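Local coordinates for succinate-semialdehyde dehydrogenase (Synechococcus, PDB 3VZ3), which probably oxidises succinic semialdehyde to succinate as a member of the aldehyde dehydrogenase family, with NADP as cofactor, at residues T74-T79 with S160-C165; W133-W138 with T258-Q263; C165-E170 with T185-A190. The protein carries 1 engineered substitution. All blocks are in the same frame, centred on the assembly; numbering follows the deposited sequence.

Interaction 1: residues T74-T79 with S160-C165; sequences TEMGKT and SNVPQC. With NAP (NADP nicotinamide-adenine-dinucleotide phosphate), chain D.
Glu75, in the last turn of helix 65-76, sends its carboxylate to the first turn of helix 163-176. With CG anti to the carbonyl carbon (chi1 -71°) and the chain extended beyond it, the acid reaches the neighbouring helix and grips two successive backbone amides. Gln164 N meets OE2 of Glu75 at 3.0 Å on the syn side, somewhat out of the carboxylate plane; Cys165 N meets OE1 of Glu75 at 2.9 Å from above that plane. Pro163, with no N-H to give, lays CD 3.2 Å from OE2 of Glu75, and the OE2 also bonds to Thr8 OG1, which in turn receives Gln164 NE2. The amides at the helix start would be expected to stabilise the buried negative charge. The backbone of Glu75 is tied in too: one water joins its carbonyl O to Asn161 O, and a second accepts from Asn161 ND2 at 2.8 Å while bonding to the same Glu75 O. Next, Met76 rests CG on Val162 CG1 at 3.9 Å; its chain then bends back, and SD takes a weak bond from Lys78 N. Gly77, with positive phi, is the first residue to leave helical backbone angles, and Lys78 NZ goes on to a salt bridge with Glu86. Across the contact, Ser160 N and Ser160 OG bind the 2'-phosphate of NADP, OG lying 2.6 Å from O1X. Thus a carboxylate from another helix takes up two backbone N-H groups in the first turn of helix 163-176, just after a residue of the NADP 2'-phosphate site.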
loop_
_atom_site.group_PDB
_atom_site.type_symbol
_atom_site.label_atom_id
_atom_site.label_comp_id
_atom_site.label_asym_id
_atom_site.label_seq_id
_atom_site.Cartn_x
_atom_site.Cartn_y
_atom_site.Cartn_z
ATOM N N THR A 74 5.448 27.885 20.484
ATOM C CA THR A 74 5.211 27.691 21.920
ATOM C C THR A 74 5.278 26.214 22.321
ATOM O O THR A 74 5.881 25.859 23.351
ATOM C CB THR A 74 3.848 28.283 22.334
ATOM O OG1 THR A 74 3.879 29.699 22.127
ATOM C CG2 THR A 74 3.552 28.008 23.815
ATOM N N GLU A 75 4.649 25.363 21.519
ATOM C CA GLU A 75 4.512 23.953 21.875
ATOM C C GLU A 75 5.757 23.147 21.583
ATOM O O GLU A 75 6.099 22.248 22.351
ATOM C CB GLU A 75 3.328 23.322 21.150
ATOM C CG GLU A 75 1.991 23.818 21.679
ATOM C CD GLU A 75 0.873 22.814 21.461
ATOM O OE1 GLU A 75 0.590 22.475 20.303
ATOM O OE2 GLU A 75 0.266 22.378 22.462
ATOM N N MET A 76 6.444 23.453 20.487
ATOM C CA MET A 76 7.537 22.565 20.089
ATOM C C MET A 76 8.859 23.229 19.658
ATOM O O MET A 76 9.779 22.535 19.227
ATOM C CB MET A 76 7.058 21.529 19.068
ATOM C CG MET A 76 6.366 22.114 17.825
ATOM S SD MET A 76 7.466 23.034 16.719
ATOM C CE MET A 76 8.572 21.739 16.178
ATOM N N GLY A 77 8.945 24.552 19.759
ATOM C CA GLY A 77 10.259 25.214 19.730
ATOM C C GLY A 77 10.845 25.664 18.412
ATOM O O GLY A 77 11.889 26.329 18.415
ATOM N N LYS A 78 10.197 25.348 17.284
ATOM C CA LYS A 78 10.718 25.817 15.990
ATOM C C LYS A 78 10.641 27.346 15.929
ATOM O O LYS A 78 9.783 27.962 16.579
ATOM C CB LYS A 78 9.995 25.163 14.797
ATOM C CG LYS A 78 8.555 25.623 14.576
ATOM C CD LYS A 78 7.864 24.767 13.488
ATOM C CE LYS A 78 8.402 25.047 12.083
ATOM N NZ LYS A 78 8.284 23.796 11.212
ATOM N N THR A 79 11.552 27.967 15.184
ATOM C CA THR A 79 11.538 29.424 15.100
ATOM C C THR A 79 10.170 29.895 14.601
ATOM O O THR A 79 9.550 29.233 13.762
ATOM C CB THR A 79 12.629 29.999 14.157
ATOM O OG1 THR A 79 12.367 29.592 12.817
ATOM C CG2 THR A 79 14.045 29.541 14.585
ATOM N N SER A 160 1.466 13.865 21.529
ATOM C CA SER A 160 0.908 14.306 22.808
ATOM C C SER A 160 1.464 15.644 23.294
ATOM O O SER A 160 0.918 16.247 24.213
ATOM C CB SER A 160 1.120 13.236 23.885
ATOM O OG SER A 160 0.289 12.122 23.593
ATOM N N ASN A 161 2.550 16.098 22.677
ATOM C CA ASN A 161 3.160 17.367 23.045
ATOM C C ASN A 161 2.741 18.533 22.157
ATOM O O ASN A 161 3.192 19.658 22.370
ATOM C CB ASN A 161 4.695 17.249 23.078
ATOM C CG ASN A 161 5.283 16.738 21.772
ATOM O OD1 ASN A 161 4.804 15.769 21.194
ATOM N ND2 ASN A 161 6.377 17.366 21.334
ATOM N N VAL A 162 1.869 18.283 21.175
ATOM C CA VAL A 162 1.307 19.401 20.395
ATOM C C VAL A 162 -0.242 19.430 20.382
ATOM O O VAL A 162 -0.853 19.550 19.323
ATOM C CB VAL A 162 1.896 19.486 18.954
ATOM C CG1 VAL A 162 3.384 19.847 19.010
ATOM C CG2 VAL A 162 1.645 18.177 18.138
ATOM N N PRO A 163 -0.866 19.330 21.565
ATOM C CA PRO A 163 -2.338 19.287 21.608
ATOM C C PRO A 163 -3.005 20.578 21.110
ATOM O O PRO A 163 -4.067 20.524 20.474
ATOM C CB PRO A 163 -2.639 19.074 23.095
ATOM C CG PRO A 163 -1.453 19.633 23.813
ATOM C CD PRO A 163 -0.275 19.286 22.919
ATOM N N GLN A 164 -2.410 21.729 21.396
ATOM C CA GLN A 164 -2.964 22.986 20.888
ATOM C C GLN A 164 -2.903 23.061 19.364
ATOM O O GLN A 164 -3.834 23.578 18.734
ATOM C CB GLN A 164 -2.255 24.188 21.504
ATOM C CG GLN A 164 -2.545 24.334 22.994
ATOM C CD GLN A 164 -1.966 25.611 23.558
ATOM O OE1 GLN A 164 -2.280 26.711 23.085
ATOM N NE2 GLN A 164 -1.106 25.477 24.564
ATOM N N CYS A 165 -1.826 22.556 18.768
ATOM C CA CYS A 165 -1.763 22.472 17.299
ATOM C C CYS A 165 -2.873 21.560 16.787
ATOM O O CYS A 165 -3.580 21.903 15.840
ATOM C CB CYS A 165 -0.407 21.956 16.816
ATOM S SG CYS A 165 0.917 23.165 17.079
HETATM P PA NAP D . 7.109 9.240 17.123
HETATM O O1A NAP D . 7.523 8.966 18.524
HETATM O O2A NAP D . 7.079 8.052 16.239
HETATM O O5B NAP D . 5.667 9.974 17.165
HETATM C C5B NAP D . 4.885 10.153 16.000
HETATM C C4B NAP D . 3.430 9.860 16.372
HETATM O O4B NAP D . 3.279 8.476 16.673
HETATM C C3B NAP D . 2.963 10.601 17.617
HETATM O O3B NAP D . 1.608 10.935 17.400
HETATM C C2B NAP D . 3.107 9.572 18.731
HETATM O O2B NAP D . 2.214 9.763 19.801
HETATM C C1B NAP D . 2.743 8.309 17.978
HETATM N N9A NAP D . 3.258 7.034 18.518
HETATM C C8A NAP D . 4.434 6.764 19.181
HETATM N N7A NAP D . 4.466 5.425 19.449
HETATM C C5A NAP D . 3.335 4.856 18.958
HETATM C C6A NAP D . 2.849 3.548 18.941
HETATM N N6A NAP D . 3.551 2.556 19.492
HETATM N N1A NAP D . 1.628 3.283 18.346
HETATM C C2A NAP D . 0.884 4.299 17.763
HETATM N N3A NAP D . 1.370 5.596 17.784
HETATM C C4A NAP D . 2.573 5.860 18.369
HETATM O O3 NAP D . 8.048 10.330 16.402
HETATM P PN NAP D . 9.153 11.352 16.970
HETATM O O1N NAP D . 8.696 11.877 18.276
HETATM O O2N NAP D . 10.483 10.686 16.888
HETATM O O5D NAP D . 9.017 12.468 15.810
HETATM C C5D NAP D . 10.050 12.629 14.856
HETATM C C4D NAP D . 10.067 11.530 13.800
HETATM O O4D NAP D . 9.173 11.857 12.765
HETATM C C3D NAP D . 11.425 11.392 13.120
HETATM O O3D NAP D . 12.214 10.375 13.695
HETATM C C2D NAP D . 11.090 11.007 11.704
HETATM O O2D NAP D . 11.253 9.613 11.660
HETATM C C1D NAP D . 9.606 11.271 11.549
HETATM N N1N NAP D . 9.180 12.103 10.401
HETATM C C2N NAP D . 9.053 11.587 9.127
HETATM C C3N NAP D . 8.629 12.417 8.081
HETATM C C7N NAP D . 8.388 11.933 6.674
HETATM O O7N NAP D . 7.534 12.701 5.843
HETATM N N7N NAP D . 8.969 10.819 6.224
HETATM C C4N NAP D . 8.315 13.740 8.350
HETATM C C5N NAP D . 8.415 14.237 9.645
HETATM C C6N NAP D . 8.843 13.404 10.668
HETATM P P2B NAP D . 2.706 10.281 21.257
HETATM O O1X NAP D . 1.487 10.277 22.147
HETATM O O2X NAP D . 3.290 11.663 21.120
HETATM O O3X NAP D . 3.781 9.317 21.741
HETATM O O HOH W 1 4.630 20.787 24.277
HETATM O O HOH W 2 7.298 19.758 22.362
#

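Interaction 2: residues W133-W138 with T258-Q263; sequences WNFPFW and TMNNGQ. With SSN (4-oxobutanoic acid), chain C; NAP (NADP nicotinamide-adenine-dinucleotide phosphate), chain D.
Asn134 holds CG between its backbone N and carbonyl carbon (chi1 71°), which turns its amide toward Gln263, while Phe135, with CG anti to the carbonyl carbon (chi1 -71°), brings its ring beside Asn260. The Asn134 amide is gripped along its own plane: ND2 donates to Gln263 O at 3.0 Å in a nearly straight bond (167°), approaching from above the carbonyl plane. The same ND2 also donates to O4, the aldehyde oxygen of the bound 4-oxobutanoic acid, at 3.0 Å, so the backbone carbonyl of Gln263 helps fix the amide that holds the substrate. On its other branch, OD1 of Asn134 lies 3.3 Å from C5N of the nicotinamide ring. Phe135 is sandwiched: the amide of Asn260 stacks nearly parallel over one face, O1 of the substrate carboxylate lies over the opposite face, and substrate C4 comes within 3.3 Å of Phe135 CE1. Trp133 sets the far end of its indole, CH2 and CZ3, against the side chain of Gln263, with CD of Gln263 3.6 Å from CH2 and the ring and amide planes steeply inclined; at the pyrrole end, Trp133 NE1 donates to the diphosphate oxygen O1N of NADP at 2.8 Å. Further along, Trp138 NE1 grips the substrate carboxylate at O2 from its ring edge, 2.9 Å away. Ser422 OG and the backbone N of Ala265, an alanine probably engineered in place of the family's catalytic cysteine, also bind the substrate. Asn134 lies in a Trp-Asn-Phe-Pro sequence, and its bond to the aldehyde oxygen is consistent with the oxyanion hole of the aldehyde dehydrogenase active site.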
loop_
_atom_site.group_PDB
_atom_site.type_symbol
_atom_site.label_atom_id
_atom_site.label_comp_id
_atom_site.label_asym_id
_atom_site.label_seq_id
_atom_site.Cartn_x
_atom_site.Cartn_y
_atom_site.Cartn_z
ATOM N N TRP A 133 5.252 15.665 16.074
ATOM C CA TRP A 133 5.323 17.042 16.567
ATOM C C TRP A 133 6.173 18.002 15.725
ATOM O O TRP A 133 6.087 19.213 15.928
ATOM C CB TRP A 133 5.791 17.080 18.045
ATOM C CG TRP A 133 7.034 16.289 18.238
ATOM C CD1 TRP A 133 7.122 15.006 18.706
ATOM C CD2 TRP A 133 8.377 16.682 17.888
ATOM N NE1 TRP A 133 8.434 14.586 18.690
ATOM C CE2 TRP A 133 9.219 15.588 18.181
ATOM C CE3 TRP A 133 8.946 17.851 17.354
ATOM C CZ2 TRP A 133 10.610 15.633 17.977
ATOM C CZ3 TRP A 133 10.329 17.892 17.134
ATOM C CH2 TRP A 133 11.141 16.784 17.440
ATOM N N ASN A 134 6.995 17.477 14.807
ATOM C CA ASN A 134 8.041 18.313 14.187
ATOM C C ASN A 134 7.560 19.318 13.138
ATOM O O ASN A 134 8.122 20.412 13.027
ATOM C CB ASN A 134 9.234 17.483 13.689
ATOM C CG ASN A 134 8.915 16.648 12.461
ATOM O OD1 ASN A 134 7.800 16.152 12.294
ATOM N ND2 ASN A 134 9.919 16.460 11.600
ATOM N N PHE A 135 6.512 18.943 12.401
ATOM C CA PHE A 135 5.800 19.850 11.496
ATOM C C PHE A 135 4.323 19.678 11.812
ATOM O O PHE A 135 3.592 19.022 11.063
ATOM C CB PHE A 135 6.114 19.545 10.021
ATOM C CG PHE A 135 7.513 19.917 9.630
ATOM C CD1 PHE A 135 8.552 19.008 9.784
ATOM C CD2 PHE A 135 7.790 21.191 9.147
ATOM C CE1 PHE A 135 9.861 19.373 9.437
ATOM C CE2 PHE A 135 9.087 21.562 8.796
ATOM C CZ PHE A 135 10.121 20.654 8.951
ATOM N N PRO A 136 3.888 20.257 12.941
ATOM C CA PRO A 136 2.571 19.911 13.494
ATOM C C PRO A 136 1.382 20.398 12.690
ATOM O O PRO A 136 0.268 19.920 12.927
ATOM C CB PRO A 136 2.578 20.573 14.874
ATOM C CG PRO A 136 3.513 21.724 14.746
ATOM C CD PRO A 136 4.580 21.263 13.769
ATOM N N PHE A 137 1.596 21.343 11.778
ATOM C CA PHE A 137 0.527 21.780 10.879
ATOM C C PHE A 137 0.694 21.114 9.513
ATOM O O PHE A 137 -0.227 20.480 9.014
ATOM C CB PHE A 137 0.519 23.317 10.723
ATOM C CG PHE A 137 -0.360 24.041 11.706
ATOM C CD1 PHE A 137 -0.145 23.934 13.087
ATOM C CD2 PHE A 137 -1.367 24.908 11.246
ATOM C CE1 PHE A 137 -0.957 24.635 14.001
ATOM C CE2 PHE A 137 -2.187 25.621 12.149
ATOM C CZ PHE A 137 -1.983 25.483 13.533
ATOM N N TRP A 138 1.887 21.247 8.934
ATOM C CA TRP A 138 2.150 20.765 7.592
ATOM C C TRP A 138 1.873 19.269 7.441
ATOM O O TRP A 138 1.232 18.878 6.481
ATOM C CB TRP A 138 3.569 21.138 7.154
ATOM C CG TRP A 138 4.086 20.390 5.994
ATOM C CD1 TRP A 138 5.126 19.509 6.002
ATOM C CD2 TRP A 138 3.616 20.451 4.633
ATOM N NE1 TRP A 138 5.340 19.017 4.744
ATOM C CE2 TRP A 138 4.425 19.570 3.882
ATOM C CE3 TRP A 138 2.596 21.157 3.982
ATOM C CZ2 TRP A 138 4.257 19.381 2.501
ATOM C CZ3 TRP A 138 2.418 20.967 2.608
ATOM C CH2 TRP A 138 3.246 20.085 1.882
ATOM N N THR A 258 20.181 22.402 9.654
ATOM C CA THR A 258 19.792 23.167 10.854
ATOM C C THR A 258 18.338 23.628 10.898
ATOM O O THR A 258 17.861 24.035 11.962
ATOM C CB THR A 258 20.720 24.378 11.119
ATOM O OG1 THR A 258 20.602 25.300 10.029
ATOM C CG2 THR A 258 22.151 23.911 11.240
ATOM N N MET A 259 17.628 23.548 9.765
ATOM C CA MET A 259 16.210 23.910 9.722
ATOM C C MET A 259 15.406 23.086 10.733
ATOM O O MET A 259 15.732 21.932 10.998
ATOM C CB MET A 259 15.641 23.720 8.315
ATOM C CG MET A 259 15.542 22.279 7.880
ATOM S SD MET A 259 15.030 22.153 6.149
ATOM C CE MET A 259 15.359 20.416 5.838
ATOM N N ASN A 260 14.385 23.707 11.326
ATOM C CA ASN A 260 13.540 23.029 12.317
ATOM C C ASN A 260 14.386 22.541 13.505
ATOM O O ASN A 260 14.123 21.470 14.083
ATOM C CB ASN A 260 12.769 21.863 11.669
ATOM C CG ASN A 260 11.398 21.671 12.276
ATOM O OD1 ASN A 260 10.998 20.550 12.648
ATOM N ND2 ASN A 260 10.671 22.767 12.406
ATOM N N ASN A 261 15.414 23.327 13.843
ATOM C CA ASN A 261 16.388 22.944 14.867
ATOM C C ASN A 261 16.957 21.528 14.655
ATOM O O ASN A 261 17.242 20.816 15.617
ATOM C CB ASN A 261 15.776 23.126 16.267
ATOM C CG ASN A 261 15.128 24.495 16.433
ATOM O OD1 ASN A 261 15.617 25.493 15.883
ATOM N ND2 ASN A 261 14.008 24.550 17.167
ATOM N N GLY A 262 17.118 21.143 13.383
ATOM C CA GLY A 262 17.639 19.827 13.020
ATOM C C GLY A 262 16.627 18.692 12.962
ATOM O O GLY A 262 16.951 17.570 12.554
ATOM N N GLN A 263 15.398 18.992 13.354
ATOM C CA GLN A 263 14.395 17.959 13.572
ATOM C C GLN A 263 13.554 17.769 12.319
ATOM O O GLN A 263 12.349 18.038 12.301
ATOM C CB GLN A 263 13.545 18.314 14.793
ATOM C CG GLN A 263 14.359 18.446 16.091
ATOM C CD GLN A 263 13.666 19.335 17.107
ATOM O OE1 GLN A 263 13.192 20.435 16.786
ATOM N NE2 GLN A 263 13.597 18.860 18.333
HETATM C C1 SSN C . 8.772 17.759 4.833
HETATM O O1 SSN C . 9.318 18.891 4.948
HETATM C C2 SSN C . 9.305 16.569 5.590
HETATM O O2 SSN C . 7.786 17.552 4.117
HETATM C C3 SSN C . 9.160 16.882 7.068
HETATM C C4 SSN C . 10.502 16.668 7.733
HETATM O O4 SSN C . 10.572 15.993 8.745
HETATM P PA NAP D . 7.109 9.240 17.123
HETATM O O1A NAP D . 7.523 8.966 18.524
HETATM O O2A NAP D . 7.079 8.052 16.239
HETATM O O5B NAP D . 5.667 9.974 17.165
HETATM C C5B NAP D . 4.885 10.153 16.000
HETATM C C4B NAP D . 3.430 9.860 16.372
HETATM O O4B NAP D . 3.279 8.476 16.673
HETATM C C3B NAP D . 2.963 10.601 17.617
HETATM O O3B NAP D . 1.608 10.935 17.400
HETATM C C2B NAP D . 3.107 9.572 18.731
HETATM O O2B NAP D . 2.214 9.763 19.801
HETATM C C1B NAP D . 2.743 8.309 17.978
HETATM N N9A NAP D . 3.258 7.034 18.518
HETATM C C8A NAP D . 4.434 6.764 19.181
HETATM N N7A NAP D . 4.466 5.425 19.449
HETATM C C5A NAP D . 3.335 4.856 18.958
HETATM C C6A NAP D . 2.849 3.548 18.941
HETATM N N6A NAP D . 3.551 2.556 19.492
HETATM N N1A NAP D . 1.628 3.283 18.346
HETATM C C2A NAP D . 0.884 4.299 17.763
HETATM N N3A NAP D . 1.370 5.596 17.784
HETATM C C4A NAP D . 2.573 5.860 18.369
HETATM O O3 NAP D . 8.048 10.330 16.402
HETATM P PN NAP D . 9.153 11.352 16.970
HETATM O O1N NAP D . 8.696 11.877 18.276
HETATM O O2N NAP D . 10.483 10.686 16.888
HETATM O O5D NAP D . 9.017 12.468 15.810
HETATM C C5D NAP D . 10.050 12.629 14.856
HETATM C C4D NAP D . 10.067 11.530 13.800
HETATM O O4D NAP D . 9.173 11.857 12.765
HETATM C C3D NAP D . 11.425 11.392 13.120
HETATM O O3D NAP D . 12.214 10.375 13.695
HETATM C C2D NAP D . 11.090 11.007 11.704
HETATM O O2D NAP D . 11.253 9.613 11.660
HETATM C C1D NAP D . 9.606 11.271 11.549
HETATM N N1N NAP D . 9.180 12.103 10.401
HETATM C C2N NAP D . 9.053 11.587 9.127
HETATM C C3N NAP D . 8.629 12.417 8.081
HETATM C C7N NAP D . 8.388 11.933 6.674
HETATM O O7N NAP D . 7.534 12.701 5.843
HETATM N N7N NAP D . 8.969 10.819 6.224
HETATM C C4N NAP D . 8.315 13.740 8.350
HETATM C C5N NAP D . 8.415 14.237 9.645
HETATM C C6N NAP D . 8.843 13.404 10.668
HETATM P P2B NAP D . 2.706 10.281 21.257
HETATM O O1X NAP D . 1.487 10.277 22.147
HETATM O O2X NAP D . 3.290 11.663 21.120
HETATM O O3X NAP D . 3.781 9.317 21.741
#

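Interaction 3: residues C165-E170 with T185-A190. With NAP (NADP nicotinamide-adenine-dinucleotide phosphate), chain D.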
loop_
_atom_site.group_PDB
_atom_site.type_symbol
_atom_site.label_atom_id
_atom_site.label_comp_id
_atom_site.label_asym_id
_atom_site.label_seq_id
_atom_site.Cartn_x
_atom_site.Cartn_y
_atom_site.Cartn_z
ATOM N N CYS A 165 -1.826 22.556 18.768
ATOM C CA CYS A 165 -1.763 22.472 17.299
ATOM C C CYS A 165 -2.873 21.560 16.787
ATOM O O CYS A 165 -3.580 21.903 15.840
ATOM C CB CYS A 165 -0.407 21.956 16.816
ATOM S SG CYS A 165 0.917 23.165 17.079
ATOM N N ALA A 166 -3.017 20.404 17.424
ATOM C CA ALA A 166 -4.024 19.422 17.011
ATOM C C ALA A 166 -5.441 20.019 17.074
ATOM O O ALA A 166 -6.250 19.835 16.154
ATOM C CB ALA A 166 -3.924 18.174 17.882
ATOM N N LEU A 167 -5.731 20.753 18.146
ATOM C CA LEU A 167 -7.056 21.352 18.282
ATOM C C LEU A 167 -7.245 22.487 17.275
ATOM O O LEU A 167 -8.335 22.671 16.729
ATOM C CB LEU A 167 -7.287 21.833 19.707
ATOM C CG LEU A 167 -7.374 20.697 20.737
ATOM C CD1 LEU A 167 -7.332 21.285 22.125
ATOM C CD2 LEU A 167 -8.664 19.857 20.514
ATOM N N ALA A 168 -6.178 23.231 17.026
ATOM C CA ALA A 168 -6.224 24.336 16.069
ATOM C C ALA A 168 -6.571 23.849 14.671
ATOM O O ALA A 168 -7.399 24.466 13.991
ATOM C CB ALA A 168 -4.888 25.095 16.050
ATOM N N VAL A 169 -5.944 22.755 14.241
ATOM C CA VAL A 169 -6.234 22.200 12.915
ATOM C C VAL A 169 -7.714 21.822 12.767
ATOM O O VAL A 169 -8.357 22.187 11.785
ATOM C CB VAL A 169 -5.305 21.026 12.566
ATOM C CG1 VAL A 169 -5.780 20.344 11.289
ATOM C CG2 VAL A 169 -3.854 21.540 12.442
ATOM N N GLU A 170 -8.259 21.130 13.768
ATOM C CA GLU A 170 -9.669 20.790 13.783
ATOM C C GLU A 170 -10.539 22.049 13.702
ATOM O O GLU A 170 -11.514 22.093 12.951
ATOM C CB GLU A 170 -9.964 20.026 15.069
ATOM C CG GLU A 170 -11.399 19.613 15.244
ATOM C CD GLU A 170 -11.575 18.897 16.562
ATOM O OE1 GLU A 170 -11.197 19.468 17.626
ATOM O OE2 GLU A 170 -12.060 17.764 16.529
ATOM N N THR A 185 -10.101 15.720 15.901
ATOM C CA THR A 185 -8.865 15.494 16.617
ATOM C C THR A 185 -9.158 14.634 17.837
ATOM O O THR A 185 -10.072 14.937 18.607
ATOM C CB THR A 185 -8.240 16.849 17.025
ATOM O OG1 THR A 185 -7.667 17.443 15.857
ATOM C CG2 THR A 185 -7.152 16.679 18.066
ATOM N N LEU A 186 -8.373 13.570 17.995
ATOM C CA LEU A 186 -8.475 12.659 19.130
ATOM C C LEU A 186 -7.339 12.922 20.109
ATOM O O LEU A 186 -6.177 12.608 19.822
ATOM C CB LEU A 186 -8.355 11.214 18.627
ATOM C CG LEU A 186 -9.336 10.778 17.556
ATOM C CD1 LEU A 186 -9.065 9.293 17.297
ATOM C CD2 LEU A 186 -10.791 10.994 18.003
ATOM N N LEU A 187 -7.663 13.508 21.254
ATOM C CA LEU A 187 -6.655 13.705 22.297
ATOM C C LEU A 187 -6.495 12.386 23.036
ATOM O O LEU A 187 -7.138 12.136 24.074
ATOM C CB LEU A 187 -7.054 14.844 23.254
ATOM C CG LEU A 187 -7.098 16.238 22.590
ATOM C CD1 LEU A 187 -7.435 17.257 23.651
ATOM C CD2 LEU A 187 -5.783 16.616 21.891
ATOM N N ILE A 188 -5.622 11.542 22.490
ATOM C CA ILE A 188 -5.398 10.190 23.013
ATOM C C ILE A 188 -3.901 9.838 23.002
ATOM O O ILE A 188 -3.124 10.407 22.222
ATOM C CB ILE A 188 -6.239 9.127 22.221
ATOM C CG1 ILE A 188 -5.766 9.000 20.761
ATOM C CG2 ILE A 188 -7.762 9.417 22.346
ATOM C CD1 ILE A 188 -6.453 7.870 19.949
ATOM N N GLY A 189 -3.518 8.891 23.848
ATOM C CA GLY A 189 -2.130 8.438 23.911
ATOM C C GLY A 189 -1.803 7.409 22.838
ATOM O O GLY A 189 -2.704 6.847 22.201
ATOM N N ALA A 190 -0.509 7.150 22.659
ATOM C CA ALA A 190 -0.047 6.131 21.720
ATOM C C ALA A 190 -0.677 4.761 22.002
ATOM O O ALA A 190 -0.996 4.021 21.072
ATOM C CB ALA A 190 1.472 6.035 21.746
HETATM P PA NAP D . 7.109 9.240 17.123
HETATM O O1A NAP D . 7.523 8.966 18.524
HETATM O O2A NAP D . 7.079 8.052 16.239
HETATM O O5B NAP D . 5.667 9.974 17.165
HETATM C C5B NAP D . 4.885 10.153 16.000
HETATM C C4B NAP D . 3.430 9.860 16.372
HETATM O O4B NAP D . 3.279 8.476 16.673
HETATM C C3B NAP D . 2.963 10.601 17.617
HETATM O O3B NAP D . 1.608 10.935 17.400
HETATM C C2B NAP D . 3.107 9.572 18.731
HETATM O O2B NAP D . 2.214 9.763 19.801
HETATM C C1B NAP D . 2.743 8.309 17.978
HETATM N N9A NAP D . 3.258 7.034 18.518
HETATM C C8A NAP D . 4.434 6.764 19.181
HETATM N N7A NAP D . 4.466 5.425 19.449
HETATM C C5A NAP D . 3.335 4.856 18.958
HETATM C C6A NAP D . 2.849 3.548 18.941
HETATM N N6A NAP D . 3.551 2.556 19.492
HETATM N N1A NAP D . 1.628 3.283 18.346
HETATM C C2A NAP D . 0.884 4.299 17.763
HETATM N N3A NAP D . 1.370 5.596 17.784
HETATM C C4A NAP D . 2.573 5.860 18.369
HETATM O O3 NAP D . 8.048 10.330 16.402
HETATM P PN NAP D . 9.153 11.352 16.970
HETATM O O1N NAP D . 8.696 11.877 18.276
HETATM O O2N NAP D . 10.483 10.686 16.888
HETATM O O5D NAP D . 9.017 12.468 15.810
HETATM C C5D NAP D . 10.050 12.629 14.856
HETATM C C4D NAP D . 10.067 11.530 13.800
HETATM O O4D NAP D . 9.173 11.857 12.765
HETATM C C3D NAP D . 11.425 11.392 13.120
HETATM O O3D NAP D . 12.214 10.375 13.695
HETATM C C2D NAP D . 11.090 11.007 11.704
HETATM O O2D NAP D . 11.253 9.613 11.660
HETATM C C1D NAP D . 9.606 11.271 11.549
HETATM N N1N NAP D . 9.180 12.103 10.401
HETATM C C2N NAP D . 9.053 11.587 9.127
HETATM C C3N NAP D . 8.629 12.417 8.081
HETATM C C7N NAP D . 8.388 11.933 6.674
HETATM O O7N NAP D . 7.534 12.701 5.843
HETATM N N7N NAP D . 8.969 10.819 6.224
HETATM C C4N NAP D . 8.315 13.740 8.350
HETATM C C5N NAP D . 8.415 14.237 9.645
HETATM C C6N NAP D . 8.843 13.404 10.668
HETATM P P2B NAP D . 2.706 10.281 21.257
HETATM O O1X NAP D . 1.487 10.277 22.147
HETATM O O2X NAP D . 3.290 11.663 21.120
HETATM O O3X NAP D . 3.781 9.317 21.741
HETATM O O HOH W 3 -12.637 15.879 18.224
#
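Two direct hydrogen bonds join Thr185, at the end of strand 183-185, to helix 163-176. In the first, Glu170 OE2 accepts from Thr185 N at 2.9 Å, a nearly straight bond (167°) whose donor stands well above the carboxylate plane. The glutamate reaches it as an extended arm, CG opposite the backbone N (chi1 179°). In the second, Thr185 OG1 donates to Ala166 O at 2.8 Å, arriving from above the carbonyl plane; this oxygen also takes a weak bond from Glu170 N within the helix. One water adds an indirect tie, donating to Glu170 OE2 at 2.6 Å and to Thr185 O at 2.8 Å, so that the carboxylate holds the N-H of Thr185 directly and its C=O through the water. Replacing Glu170 with an alanine would probably leave Thr185 N without its carboxylate acceptor and this water without one of its two holds. The apolar contacts are lighter: Thr185 CG2 lies 3.6 Å from Ala166 CB, and Leu167 CD2 meets Leu187 CD1 at 4.3 Å, next to Phe20. Leu187 is the centre of an inverse gamma turn, beyond which the loop runs to Ala190, whose CB sits 3.6 Å from C5A of the adenine. Helix 163-176 connects the parallel neighbouring strands 153-157 and 183-185, so the contact packs the helix of a beta-alpha-beta crossover against the end of its second strand and the following loop, in the Rossmann-like cofactor domain of this family.

Interactions 1 and 2 are buried; interaction 3 is only partly so. Helix 163-176 serves both 1 and 3: its start meets a buried carboxylate in interaction 1, while the turn that follows meets a strand end and loop through a glutamate, a threonine and light aliphatic packing in interaction 3. Interaction 2 instead joins two loops, by a hydrogen bond from a side-chain amide and by an amide stacked on an aromatic ring. A probable hydrogen bond from Asn261 ND2 to Gly77 O links it to interaction 1, and Phe137 packs on Cys165 and Ala168 toward interaction 3. Each touches a different part of NADP: the 2'-phosphate in interaction 1, the diphosphate and nicotinamide in interaction 2, the adenine in interaction 3.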